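Local coordinates for phenylalanine ammonia-lyase (PDB 1Y2M), which catalyses the non-oxidative deamination of L-phenylalanine to trans-cinnamate and of L-tyrosine to p-coumarate, releasing ammonium, at the interface of chains A and B and the interface of chains A and C. Sequence-based numbering; all coordinates share one arbitrary frame. Chains: chain A/B/C, Phenylalanine ammonia-lyase.

Contacts 1 and 4 belong to the A–B interface and contacts 2 and 3 to the A–C interface of the homotetramer. The C-alpha centres of contacts 1 and 2 lie about 12 Å apart, and A:Gln500 serves both, so chains B and C approach the same active-site region of chain A. B:Thr367 of contact 1 directly precedes helix 368-391, which supplies most of contact 4, about 21 Å away. Contact 3 stands apart, about 28 Å from contact 2 and 42 Å from contact 4. Since residues of several chains line the site, activity is likely to depend on assembly.

Contact 1: the interface of chains A and B. Residues chain A 211-212, 410-411, 413-414, 500, 502; chain B 363, 366-367.
B:Tyr363 reaches into chain A among A:Phe413, A:Gln500 and the 211-212 segment. Its CB packs 4.0 Å from A:Val502 CG2, and CG is anti to the carbonyl carbon (chi1 -74°), which sends the ring toward the active site. At the ring edge CD2 faces the backbone oxygen A:Val502 O in plane, 3.5 Å away. CE2 meets the methylene A:Gln500 CG at 3.3 Å, the glutamine chain running alongside the tyrosine. CZ touches A:Phe413 CE1 at a slant, 3.4 Å away. At the tip the phenol OH comes to rest 3.0 Å from A:Ser212 N, a doubtful bond, since this nitrogen carries no hydrogen once the imidazolone ring has closed. A tyrosine suits this place because its flat ring packs while its hydroxyl reaches the Ala-Ser-Gly segment, which forms the family's methylidene-imidazolone electrophile.

Beside it, A:Gln414 NE2 gives one N-H to B:Thr367 OG1 (3.2 Å), almost straight at 176°, and another to A:Val502 O (3.0 Å); a primary amide can serve two oxygens at once. An alanine here would probably leave both oxygens without this donor and open a gap beside B:Thr367. The guanidinium of B:Arg366, suited to binding the cinnamate carboxylate, is held by A:Gly410 O, 3.0 Å from NH1 and nearly along the C=O axis.

Chain B contributes helix 363-366 and the residue before helix 368-391; chain A answers with loops preceding helices 215-225, 416-443 and 506-560.

Contact 2: the interface of chains A and C. Residues chain A 138, 215, 495-497, 500; chain C 468-469, 471-472, 475.
A:Glu496 and C:Lys468 cross obliquely and join at their tips in a salt bridge, NZ to the carboxylate oxygen OE2 at 2.8 Å. The ammonium approaches from above the carboxylate plane, 42° out of it. C:Lys468 starts out extended and then bends at chi3 and chi4, which curls NZ over its partner while the methylenes pack, CG on A:Glu496 CG. Both residues belong to the cinnamate-binding site, so a long, flexible base and an acid from different chains meet where substrate would bind.

The other carboxylate oxygen, OE1, takes a bond from the amide A:Gln500 NE2 at 2.9 Å on its anti lone pair, restraining the acid's rotation. A leucine in place of A:Glu496 would probably leave the C:Lys468 ammonium without its counter-charge and the A:Gln500 amide free to turn.

C:Ile472 stands about at right angles to A:Gln500, A:Gln138 and A:Leu215. Its branched chain fills the space among them, the tip CD1 coming within 3.5 Å of A:Gln500 NE2. Farther along helix 468-484, the small C:Ala475 lets the backbones approach, its CB 3.8 Å from A:Ala495 CB.

C:Asp471 turns toward the backbone of chain A, where water links the chains. Water 1 lies 2.9 Å from A:Glu496 N and reaches C:Asp471 O, and water 2 lies 2.6 Å from the carboxylate C:Asp471 OD2 and joins it to the backbone N of A:Met497, a selenomethionine.

Contact 3: the interface of chains A and C. Residues chain A 147, 150, 156, 243; chain C 152-153.
C:Leu152 and C:Gly153 push a loop of chain C against A:Phe147, A:Phe150, A:Leu156 and A:Ile243, and apolar packing dominates. The leucine has CG anti to its backbone N (chi1 174°), which carries its forked tip into chain A. One branch, CD2, rests against A:Ile243 CD1 at 3.7 Å, the two chains meeting at a slant. The other, CD1, comes 4.1 Å from A:Phe150 CE2, and here the leucine crosses the phenylalanine at about a right angle. A:Phe147 CD1 sits over the centre of one face of the A:Phe150 ring, 3.8 Å above its plane, and on this same side, toward the rim, the leucine's CD1 arrives; the A:Phe147 contact would help hold the ring's tilt. A branched aliphatic chain suits such a place, since each methyl can address a different neighbour.

C:Gly153 brings its CA 3.9 Å from A:Phe150 CE2. Its positive phi of 76° is easily adopted by glycine, and the lack of a side chain lets the aromatic ring come near the backbone.

The polar link is made by main chains: A:Leu156 N donates to C:Gly153 O at 2.9 Å. Together, a greasy plug and a backbone clasp fasten chains A and C well away from the active site and thus support the tetramer.

Contact 4: the interface of chains A and B. Residues chain A 36, 381; chain B 39, 323, 377-378, 381.
A:His381 and B:His381 meet across the interface from the two copies of helix 368-391, both with helical backbone angles, while A:His36 approaches from a loop. The imidazoles of the histidine pair slide past each other in opposite directions, with the two CD2 atoms 4.0 Å apart.

A:His381 has CG anti to its backbone N (chi1 -176°), which swings the ring across to chain B. There its NE2 shares a hydrogen bond of 2.8 Å with the hydroxyl B:Ser377 OG, 158° at the hydrogen; either partner could be the donor. Serine suits the spot, because its short hydroxyl can either give or accept. The carboxylate oxygen B:Asp378 OD1 lies 3.9 Å from A:His381 CE1, near enough that it might favour a positive charge on the imidazole.

Water 3 extends the link: it lies 2.7 Å from A:His36 O and also reaches the backbone oxygen and the hydroxyl of B:Ser377. A:His36 O also faces the edge of the B:His381 ring in plane, 3.5 Å from CD2. The A:His36 ring itself runs at a slant to B:Pro323, CE1 coming 4.1 Å from the proline CD, and it passes near the backbone of B:Thr39.

In the fold, helix 368-391 of each subunit faces its twin here, while N-terminal loop residues of both chains and the start of B helix 323-336 close in around the pair.

Contact 1: the interface of chains A and B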
# COMPACT_ATOMS: atom_id res chain seq x y z
N ALA A 211 -2.95 -9.33 20.25
CA ALA A 211 -2.76 -8.53 21.49
C ALA A 211 -3.27 -9.36 22.65
CB ALA A 211 -3.40 -7.24 21.43
N SER A 212 -4.09 -9.04 23.64
CA SER A 212 -3.95 -9.94 24.77
C SER A 212 -3.24 -11.12 24.14
O SER A 212 -3.01 -12.19 24.68
CB SER A 212 -5.11 -10.16 25.71
N GLY A 410 0.19 -5.70 33.32
CA GLY A 410 0.98 -5.10 32.24
C GLY A 410 0.48 -5.47 30.87
O GLY A 410 -0.71 -5.72 30.70
N GLY A 411 1.39 -5.49 29.90
CA GLY A 411 1.01 -5.66 28.48
C GLY A 411 1.94 -6.46 27.62
O GLY A 411 2.10 -6.16 26.41
N PHE A 413 1.72 -9.28 26.36
CA PHE A 413 1.06 -10.00 25.28
C PHE A 413 0.92 -9.16 23.97
O PHE A 413 0.43 -9.66 22.96
CB PHE A 413 -0.31 -10.39 25.77
CG PHE A 413 -1.04 -9.26 26.40
CD1 PHE A 413 -1.50 -8.22 25.61
CD2 PHE A 413 -1.29 -9.22 27.76
CE1 PHE A 413 -2.16 -7.15 26.16
CE2 PHE A 413 -1.96 -8.17 28.31
CZ PHE A 413 -2.38 -7.11 27.52
N GLN A 414 1.26 -7.87 24.03
CA GLN A 414 1.16 -6.99 22.85
C GLN A 414 2.32 -7.34 21.92
O GLN A 414 3.44 -6.94 22.15
CB GLN A 414 1.22 -5.53 23.30
CG GLN A 414 1.11 -4.54 22.16
CD GLN A 414 -0.26 -4.59 21.51
OE1 GLN A 414 -0.49 -5.40 20.62
NE2 GLN A 414 -1.20 -3.75 22.00
N GLN A 500 -8.84 -3.01 23.35
CA GLN A 500 -7.70 -3.41 22.53
C GLN A 500 -7.50 -2.44 21.35
O GLN A 500 -7.25 -2.88 20.24
CB GLN A 500 -7.82 -4.87 22.03
CG GLN A 500 -8.10 -5.84 23.21
CD GLN A 500 -7.85 -7.28 22.92
OE1 GLN A 500 -7.00 -7.62 22.08
NE2 GLN A 500 -8.58 -8.14 23.61
N VAL A 502 -5.22 -0.58 20.36
CA VAL A 502 -3.95 -0.86 19.65
C VAL A 502 -3.74 -2.34 19.76
O VAL A 502 -3.83 -2.93 20.85
CB VAL A 502 -2.70 -0.09 20.14
CG1 VAL A 502 -2.72 1.35 19.62
CG2 VAL A 502 -2.48 -0.18 21.61
N TYR B 363 -5.44 -0.59 26.51
CA TYR B 363 -4.16 -0.89 25.90
C TYR B 363 -3.36 0.33 25.47
O TYR B 363 -2.09 0.26 25.47
CB TYR B 363 -4.31 -1.86 24.72
CG TYR B 363 -4.61 -3.30 25.05
CD1 TYR B 363 -5.01 -3.74 26.31
CD2 TYR B 363 -4.62 -4.23 24.00
CE1 TYR B 363 -5.33 -5.12 26.54
CE2 TYR B 363 -4.94 -5.51 24.21
CZ TYR B 363 -5.27 -5.97 25.45
OH TYR B 363 -5.61 -7.32 25.52
N ARG B 366 -1.62 0.94 28.84
CA ARG B 366 -0.99 -0.22 29.49
C ARG B 366 -0.01 -0.97 28.59
O ARG B 366 0.89 -1.62 29.11
CB ARG B 366 -2.05 -1.15 30.04
CG ARG B 366 -1.54 -2.49 30.66
CD ARG B 366 -2.54 -3.06 31.63
NE ARG B 366 -3.87 -3.27 31.05
CZ ARG B 366 -4.38 -4.44 30.68
NH1 ARG B 366 -3.66 -5.55 30.73
NH2 ARG B 366 -5.62 -4.49 30.23
N THR B 367 -0.18 -0.89 27.27
CA THR B 367 0.75 -1.57 26.36
C THR B 367 1.67 -0.61 25.64
O THR B 367 2.36 -1.00 24.65
CB THR B 367 0.01 -2.47 25.29
OG1 THR B 367 -0.61 -1.66 24.29
CG2 THR B 367 -0.96 -3.44 25.93

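Contact 2: the interface of chains A and C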
# COMPACT_ATOMS: atom_id res chain seq x y z
N GLN A 138 -13.42 -17.65 23.29
CA GLN A 138 -12.25 -17.56 22.37
C GLN A 138 -12.21 -18.68 21.35
O GLN A 138 -11.41 -18.60 20.38
CB GLN A 138 -10.96 -17.55 23.17
CG GLN A 138 -10.69 -16.21 23.91
CD GLN A 138 -10.48 -15.04 22.98
OE1 GLN A 138 -10.05 -15.21 21.86
NE2 GLN A 138 -10.71 -13.84 23.49
N LEU A 215 -4.90 -14.70 21.37
CA LEU A 215 -5.89 -15.26 22.26
C LEU A 215 -6.65 -16.46 21.68
O LEU A 215 -6.67 -17.53 22.31
CB LEU A 215 -6.88 -14.14 22.67
CG LEU A 215 -6.38 -13.02 23.55
CD1 LEU A 215 -7.44 -11.97 23.57
CD2 LEU A 215 -6.12 -13.55 24.98
N ALA A 495 -10.45 -2.71 18.49
CA ALA A 495 -11.00 -3.97 18.90
C ALA A 495 -11.48 -4.02 20.35
O ALA A 495 -10.90 -3.37 21.26
CB ALA A 495 -9.94 -5.09 18.68
N GLU A 496 -12.55 -4.81 20.54
CA GLU A 496 -13.03 -5.20 21.88
C GLU A 496 -13.43 -3.99 22.74
O GLU A 496 -12.82 -3.72 23.77
CB GLU A 496 -12.00 -6.07 22.62
CG GLU A 496 -12.59 -6.91 23.74
CD GLU A 496 -11.89 -6.70 25.09
OE1 GLU A 496 -10.63 -6.82 25.24
OE2 GLU A 496 -12.65 -6.43 26.01
N MSE A 497 -14.46 -3.29 22.30
CA MSE A 497 -14.90 -2.07 22.99
C MSE A 497 -13.78 -1.03 23.18
O MSE A 497 -13.81 -0.26 24.13
CB MSE A 497 -15.51 -2.42 24.33
CG MSE A 497 -16.72 -3.25 24.14
SE MSE A 497 -17.59 -3.63 25.91
CE MSE A 497 -17.93 -1.86 26.59
N GLN A 500 -8.84 -3.01 23.35
CA GLN A 500 -7.70 -3.41 22.53
C GLN A 500 -7.50 -2.44 21.35
O GLN A 500 -7.25 -2.88 20.24
CB GLN A 500 -7.82 -4.87 22.03
CG GLN A 500 -8.10 -5.84 23.21
CD GLN A 500 -7.85 -7.28 22.92
OE1 GLN A 500 -7.00 -7.62 22.08
NE2 GLN A 500 -8.58 -8.14 23.61
N LYS C 468 -17.40 -11.79 22.78
CA LYS C 468 -16.21 -10.93 22.91
C LYS C 468 -15.10 -11.43 21.96
O LYS C 468 -14.43 -10.63 21.28
CB LYS C 468 -15.68 -10.95 24.35
CG LYS C 468 -14.40 -10.17 24.57
CD LYS C 468 -13.96 -10.25 26.03
CE LYS C 468 -14.83 -9.42 26.96
NZ LYS C 468 -14.89 -7.96 26.57
N GLY C 469 -14.94 -12.75 21.86
CA GLY C 469 -13.98 -13.32 20.89
C GLY C 469 -14.30 -12.94 19.45
O GLY C 469 -13.41 -12.67 18.61
N ASP C 471 -15.96 -10.30 18.48
CA ASP C 471 -15.65 -8.87 18.32
C ASP C 471 -14.20 -8.73 17.84
O ASP C 471 -13.89 -7.95 16.94
CB ASP C 471 -15.86 -8.15 19.65
CG ASP C 471 -16.03 -6.64 19.51
OD1 ASP C 471 -16.35 -6.14 18.41
OD2 ASP C 471 -15.90 -5.94 20.58
N ILE C 472 -13.31 -9.43 18.52
CA ILE C 472 -11.88 -9.43 18.22
C ILE C 472 -11.64 -10.00 16.83
O ILE C 472 -10.89 -9.43 16.04
CB ILE C 472 -11.10 -10.19 19.34
CG1 ILE C 472 -11.19 -9.40 20.64
CG2 ILE C 472 -9.64 -10.45 18.93
CD1 ILE C 472 -10.84 -10.18 21.87
N ALA C 475 -12.46 -7.64 14.08
CA ALA C 475 -11.36 -6.70 13.88
C ALA C 475 -10.25 -7.30 13.01
O ALA C 475 -9.75 -6.65 12.07
CB ALA C 475 -10.83 -6.24 15.19
O HOH W 1 -13.65 -5.39 17.87
O HOH W 2 -17.12 -3.65 21.03

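Contact 3: the interface of chains A and C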
# COMPACT_ATOMS: atom_id res chain seq x y z
N PHE A 147 -15.32 -33.73 7.33
CA PHE A 147 -14.46 -34.20 6.25
C PHE A 147 -15.16 -34.18 4.89
O PHE A 147 -14.51 -34.35 3.86
CB PHE A 147 -13.97 -35.63 6.52
CG PHE A 147 -12.89 -35.70 7.53
CD1 PHE A 147 -11.67 -35.10 7.29
CD2 PHE A 147 -13.08 -36.38 8.71
CE1 PHE A 147 -10.66 -35.17 8.22
CE2 PHE A 147 -12.06 -36.46 9.65
CZ PHE A 147 -10.85 -35.85 9.40
N PHE A 150 -13.57 -31.94 2.32
CA PHE A 150 -12.19 -32.15 1.85
C PHE A 150 -12.20 -32.72 0.46
O PHE A 150 -13.08 -33.50 0.09
CB PHE A 150 -11.38 -33.10 2.76
CG PHE A 150 -10.97 -32.51 4.11
CD1 PHE A 150 -11.84 -31.72 4.84
CD2 PHE A 150 -9.74 -32.80 4.64
CE1 PHE A 150 -11.46 -31.20 6.09
CE2 PHE A 150 -9.36 -32.30 5.88
CZ PHE A 150 -10.21 -31.51 6.60
N LEU A 156 -7.79 -28.08 4.48
CA LEU A 156 -7.36 -27.54 5.78
C LEU A 156 -6.81 -26.10 5.64
O LEU A 156 -6.14 -25.60 6.54
CB LEU A 156 -6.37 -28.51 6.49
CG LEU A 156 -7.05 -29.58 7.32
CD1 LEU A 156 -5.98 -30.64 7.80
CD2 LEU A 156 -7.84 -29.09 8.48
N ILE A 243 -7.53 -36.84 12.20
CA ILE A 243 -8.04 -35.80 13.06
C ILE A 243 -9.06 -36.44 13.98
O ILE A 243 -10.01 -37.08 13.52
CB ILE A 243 -8.62 -34.63 12.24
CG1 ILE A 243 -7.49 -33.95 11.46
CG2 ILE A 243 -9.22 -33.59 13.14
CD1 ILE A 243 -7.94 -33.09 10.35
N LEU C 152 -3.00 -34.70 4.61
CA LEU C 152 -4.40 -34.56 4.81
C LEU C 152 -4.76 -33.07 4.71
O LEU C 152 -4.15 -32.25 5.37
CB LEU C 152 -4.75 -35.15 6.17
CG LEU C 152 -6.19 -34.99 6.65
CD1 LEU C 152 -7.13 -35.78 5.76
CD2 LEU C 152 -6.28 -35.52 8.04
N GLY C 153 -5.71 -32.72 3.84
CA GLY C 153 -6.19 -31.36 3.75
C GLY C 153 -5.25 -30.40 3.06
O GLY C 153 -5.53 -29.20 3.05

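Contact 4: the interface of chains A and B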
# COMPACT_ATOMS: atom_id res chain seq x y z
N HIS A 36 21.01 -5.98 17.53
CA HIS A 36 20.10 -4.83 17.29
C HIS A 36 20.74 -3.67 16.53
O HIS A 36 20.03 -2.78 16.01
CB HIS A 36 19.51 -4.32 18.62
CG HIS A 36 18.53 -5.26 19.25
ND1 HIS A 36 18.86 -6.07 20.31
CD2 HIS A 36 17.21 -5.47 19.01
CE1 HIS A 36 17.80 -6.78 20.67
NE2 HIS A 36 16.79 -6.44 19.89
N HIS A 381 18.76 -7.87 12.82
CA HIS A 381 18.02 -7.19 13.87
C HIS A 381 16.79 -7.99 14.28
O HIS A 381 16.53 -8.16 15.46
CB HIS A 381 17.60 -5.79 13.36
CG HIS A 381 16.91 -4.96 14.41
ND1 HIS A 381 15.56 -5.07 14.66
CD2 HIS A 381 17.38 -4.02 15.25
CE1 HIS A 381 15.25 -4.25 15.65
NE2 HIS A 381 16.33 -3.60 16.02
N THR B 39 20.25 -3.00 22.47
CA THR B 39 21.18 -2.90 23.57
C THR B 39 20.77 -1.89 24.62
O THR B 39 20.31 -0.79 24.30
CB THR B 39 22.64 -2.56 23.09
OG1 THR B 39 23.50 -2.44 24.24
CG2 THR B 39 22.72 -1.26 22.25
N PRO B 323 15.43 -4.51 24.99
CA PRO B 323 16.06 -3.28 25.48
C PRO B 323 15.28 -1.99 25.32
O PRO B 323 15.24 -1.17 26.24
CB PRO B 323 17.38 -3.24 24.70
CG PRO B 323 17.73 -4.72 24.52
CD PRO B 323 16.38 -5.39 24.27
N SER B 377 13.60 0.90 18.64
CA SER B 377 14.78 0.17 18.23
C SER B 377 15.11 0.47 16.77
O SER B 377 16.27 0.58 16.43
CB SER B 377 14.65 -1.37 18.47
OG SER B 377 15.89 -2.00 18.29
N ASP B 378 14.08 0.59 15.93
CA ASP B 378 14.25 0.90 14.53
C ASP B 378 14.85 2.29 14.38
O ASP B 378 15.75 2.49 13.56
CB ASP B 378 12.93 0.83 13.78
CG ASP B 378 12.50 -0.57 13.51
OD1 ASP B 378 13.31 -1.51 13.67
OD2 ASP B 378 11.33 -0.72 13.04
N HIS B 381 18.53 2.03 15.25
CA HIS B 381 19.20 1.38 14.12
C HIS B 381 19.42 2.34 12.96
O HIS B 381 20.56 2.51 12.44
CB HIS B 381 18.35 0.18 13.66
CG HIS B 381 19.01 -0.66 12.62
ND1 HIS B 381 18.97 -0.34 11.28
CD2 HIS B 381 19.66 -1.84 12.71
CE1 HIS B 381 19.60 -1.30 10.59
NE2 HIS B 381 20.03 -2.21 11.43
O HOH W 3 18.72 -0.82 17.34